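Local coordinates for apical membrane antigen 1-like protein, soluble form (Toxoplasma gondii, PDB 3ZLE) that probably takes part in host-cell invasion by the parasite, as the ectodomain of a surface antigen associated with the moving junction, at residues A[97-100]-A[101-104]; A[110-114]-A[115-119]. All coordinates share one frame; numbering follows the deposited sequence.

Contact 1 (A[97-100]-A[101-104])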
# COMPACT_ATOMS: atom_id res chain seq x y z
N GLY A 97 14.81 -22.51 -20.71
CA GLY A 97 15.14 -21.24 -21.37
C GLY A 97 14.05 -20.16 -21.32
O GLY A 97 14.29 -19.04 -21.73
N GLN A 98 12.85 -20.52 -20.84
CA GLN A 98 11.78 -19.55 -20.59
C GLN A 98 12.16 -18.68 -19.41
O GLN A 98 12.67 -19.19 -18.41
CB GLN A 98 10.43 -20.26 -20.29
CG GLN A 98 9.51 -19.44 -19.35
CD GLN A 98 8.17 -20.10 -19.01
OE1 GLN A 98 7.11 -19.62 -19.42
NE2 GLN A 98 8.21 -21.13 -18.15
N LYS A 99 11.81 -17.40 -19.45
CA LYS A 99 12.15 -16.50 -18.34
C LYS A 99 11.32 -16.77 -17.07
O LYS A 99 10.20 -17.24 -17.16
CB LYS A 99 12.03 -15.04 -18.80
CG LYS A 99 13.27 -14.54 -19.53
CD LYS A 99 13.02 -13.21 -20.22
CE LYS A 99 12.63 -12.12 -19.23
NZ LYS A 99 13.72 -11.80 -18.27
N PHE A 100 11.91 -16.59 -15.89
CA PHE A 100 11.15 -16.64 -14.63
C PHE A 100 10.07 -15.57 -14.68
O PHE A 100 8.92 -15.80 -14.29
CB PHE A 100 12.03 -16.37 -13.39
CG PHE A 100 12.70 -17.60 -12.79
CD1 PHE A 100 13.20 -18.62 -13.59
CD2 PHE A 100 12.94 -17.68 -11.42
CE1 PHE A 100 13.86 -19.72 -13.03
CE2 PHE A 100 13.61 -18.76 -10.85
CZ PHE A 100 14.07 -19.79 -11.66
N SER A 101 10.46 -14.37 -15.12
CA SER A 101 9.66 -13.18 -14.89
C SER A 101 9.96 -12.08 -15.92
O SER A 101 11.14 -11.79 -16.24
CB SER A 101 9.89 -12.65 -13.45
OG SER A 101 9.09 -11.50 -13.20
N PRO A 102 8.91 -11.40 -16.40
CA PRO A 102 7.49 -11.50 -16.04
C PRO A 102 6.78 -12.69 -16.69
O PRO A 102 7.29 -13.27 -17.65
CB PRO A 102 6.89 -10.20 -16.61
CG PRO A 102 7.75 -9.91 -17.81
CD PRO A 102 9.15 -10.27 -17.35
N ILE A 103 5.62 -13.07 -16.19
CA ILE A 103 4.87 -14.14 -16.85
C ILE A 103 3.43 -13.72 -17.04
O ILE A 103 2.86 -13.03 -16.19
CB ILE A 103 4.98 -15.48 -16.06
CG1 ILE A 103 4.21 -16.61 -16.76
CG2 ILE A 103 4.51 -15.29 -14.64
CD1 ILE A 103 4.32 -17.94 -16.05
N ASP A 104 2.88 -14.02 -18.20
CA ASP A 104 1.47 -13.76 -18.47
C ASP A 104 0.60 -14.45 -17.52
O ASP A 104 0.81 -15.62 -17.24
CB ASP A 104 1.11 -14.23 -19.87
CG ASP A 104 1.74 -13.39 -20.94
OD1 ASP A 104 1.64 -12.14 -20.86
OD2 ASP A 104 2.33 -13.99 -21.86
O HOH W 1 13.36 -13.62 -15.51
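K99 and S101 meet where the K99 side chain curls forward over the chain to the carbonyl of S101, two residues on. The aliphatic part starts beside the backbone N, with CG anti to the carbonyl carbon (chi1 -84°), and bends at chi3 and chi4. This brings K99 CE to 3.4 Å from S101 O and lets NZ make a weak hydrogen bond to that same oxygen, NZ to O 3.3 Å. A water closes a second route: it accepts from S101 N at 3.0 Å and, weakly, from K99 NZ. The ammonium's stronger partner is D72, in a salt bridge. S101 is buried. Its OG stands anti to the backbone N (chi1 -179°) and is hydrogen-bonded to N89 OD1 and to V159 N, so the buried hydroxyl has partners in a loop and in a strand. The F100 ring leads away from residues 101-104 to stack with Y94; F100 O is hydrogen-bonded to the Y127 hydroxyl and also lies 4.3 Å from I103 CB. After S101 a cis peptide bond leads into P102, whose CD lies 4.4 Å from K99 CE. The arrangement is a loop feeding an edge strand: residues 103-104 pair antiparallel with strand 156-159 at the edge of a five-stranded sheet, consistent with the PAN-type domains of the AMA1 family.

Contact 2 (A[110-114]-A[115-119])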
# COMPACT_ATOMS: atom_id res chain seq x y z
N GLU A 110 -2.58 -21.43 -16.14
CA GLU A 110 -2.23 -22.77 -16.60
C GLU A 110 -1.27 -23.47 -15.66
O GLU A 110 -1.45 -24.64 -15.35
CB GLU A 110 -1.66 -22.76 -18.01
CG GLU A 110 -2.72 -22.90 -19.08
CD GLU A 110 -2.14 -23.43 -20.39
OE1 GLU A 110 -0.94 -23.80 -20.42
OE2 GLU A 110 -2.89 -23.43 -21.39
N ARG A 111 -0.22 -22.78 -15.26
CA ARG A 111 0.78 -23.43 -14.42
C ARG A 111 0.36 -23.72 -12.95
O ARG A 111 0.86 -24.66 -12.34
CB ARG A 111 2.15 -22.75 -14.56
CG ARG A 111 2.82 -22.35 -13.26
CD ARG A 111 4.06 -21.49 -13.55
NE ARG A 111 5.18 -22.28 -14.06
CZ ARG A 111 6.08 -22.89 -13.29
NH1 ARG A 111 6.03 -22.75 -11.97
NH2 ARG A 111 7.03 -23.64 -13.84
N LEU A 112 -0.68 -23.05 -12.46
CA LEU A 112 -1.11 -23.23 -11.08
C LEU A 112 -2.24 -24.22 -10.92
O LEU A 112 -2.66 -24.53 -9.80
CB LEU A 112 -1.51 -21.91 -10.47
CG LEU A 112 -0.36 -20.93 -10.31
CD1 LEU A 112 -0.81 -19.57 -9.80
CD2 LEU A 112 0.87 -21.48 -9.56
N GLY A 113 -2.87 -24.51 -12.04
CA GLY A 113 -3.86 -25.53 -12.09
C GLY A 113 -5.32 -25.23 -11.79
O GLY A 113 -5.72 -24.15 -11.33
N THR A 114 -6.07 -26.30 -11.92
CA THR A 114 -7.44 -26.39 -11.59
C THR A 114 -7.88 -25.79 -10.23
O THR A 114 -8.92 -25.20 -10.14
CB THR A 114 -7.86 -27.84 -11.79
OG1 THR A 114 -8.26 -28.02 -13.15
CG2 THR A 114 -8.93 -28.29 -10.86
N ALA A 115 -7.07 -25.91 -9.19
CA ALA A 115 -7.43 -25.38 -7.88
C ALA A 115 -6.60 -24.14 -7.48
O ALA A 115 -6.64 -23.73 -6.36
CB ALA A 115 -7.28 -26.48 -6.81
N GLY A 116 -5.86 -23.57 -8.42
CA GLY A 116 -5.07 -22.39 -8.13
C GLY A 116 -5.91 -21.20 -7.79
O GLY A 116 -7.12 -21.25 -7.92
N PRO A 117 -5.28 -20.08 -7.44
CA PRO A 117 -5.99 -18.92 -6.95
C PRO A 117 -6.91 -18.31 -8.01
O PRO A 117 -6.61 -18.36 -9.18
CB PRO A 117 -4.86 -17.95 -6.55
CG PRO A 117 -3.65 -18.82 -6.40
CD PRO A 117 -3.82 -19.87 -7.46
N LYS A 118 -8.05 -17.79 -7.56
CA LYS A 118 -9.02 -17.19 -8.43
C LYS A 118 -8.80 -15.70 -8.72
O LYS A 118 -9.46 -15.17 -9.58
CB LYS A 118 -10.45 -17.42 -7.90
CG LYS A 118 -10.69 -18.82 -7.30
CD LYS A 118 -11.00 -19.83 -8.40
CE LYS A 118 -10.10 -21.06 -8.31
NZ LYS A 118 -10.19 -21.82 -7.03
N THR A 119 -7.79 -15.06 -8.11
CA THR A 119 -7.47 -13.66 -8.43
C THR A 119 -6.09 -13.53 -8.98
O THR A 119 -5.14 -14.20 -8.52
CB THR A 119 -7.59 -12.74 -7.15
OG1 THR A 119 -6.50 -13.03 -6.25
CG2 THR A 119 -8.89 -13.02 -6.47
O HOH W 2 -4.60 -26.40 -8.73
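G113 to G116 form a type I beta turn, closed by a nearly straight hydrogen bond from G116 N to G113 O (3.0 Å, N-H...O angle 163°). G113 has left the path of helix 105-112, its positive phi (88°) swinging the backbone out of the helical course. The turn then brings G116 back past L112, L112 CA to G116 CA being 5.0 Å. Lacking a side chain, G116 can run this close to L112 CB. A water also bridges L112 and the turn, donating to L112 O at 2.9 Å and accepting from A115 N. This is a helix-loop-helix connection: the turn follows helix 105-112, and a few residues later T119 takes the N-cap position of helix 120-129, its OG1 bonded to G122 N and anchored further by D212 and W214. Among the side chains, L112 and P117 make the apolar contact, L112 CD1 lying 3.8 Å from P117 CD, with the two side chains crossing at about a right angle. The leucine is aimed there by CG standing anti to the carbonyl carbon (chi1 -66°). L112 also touches R123, and P117 touches L126, so both pack on helix 120-129. T114 and A115 form the exposed tip of the turn, where a crystal neighbour touches.

How the contacts relate
The two contacts come in series along the chain: contact 1 ends in strand 103-104, helix 105-112 follows directly, and contact 2 opens on its last turn. Their centres are about 17 Å apart and their nearest atoms about 4 Å, without touching; both lie on the same side of the chain's centre, within the region characteristic of AMA1 proteins. Helix 120-129 is common ground, since Y127 meets F100 of contact 1 and R111 of contact 2's first segment, while R123 and L126 pack on L112 and P117. One short run of chain thus passes from the edge of the five-stranded sheet through helix 105-112 to the start of helix 120-129, linking edge strand 103-104 to both helices.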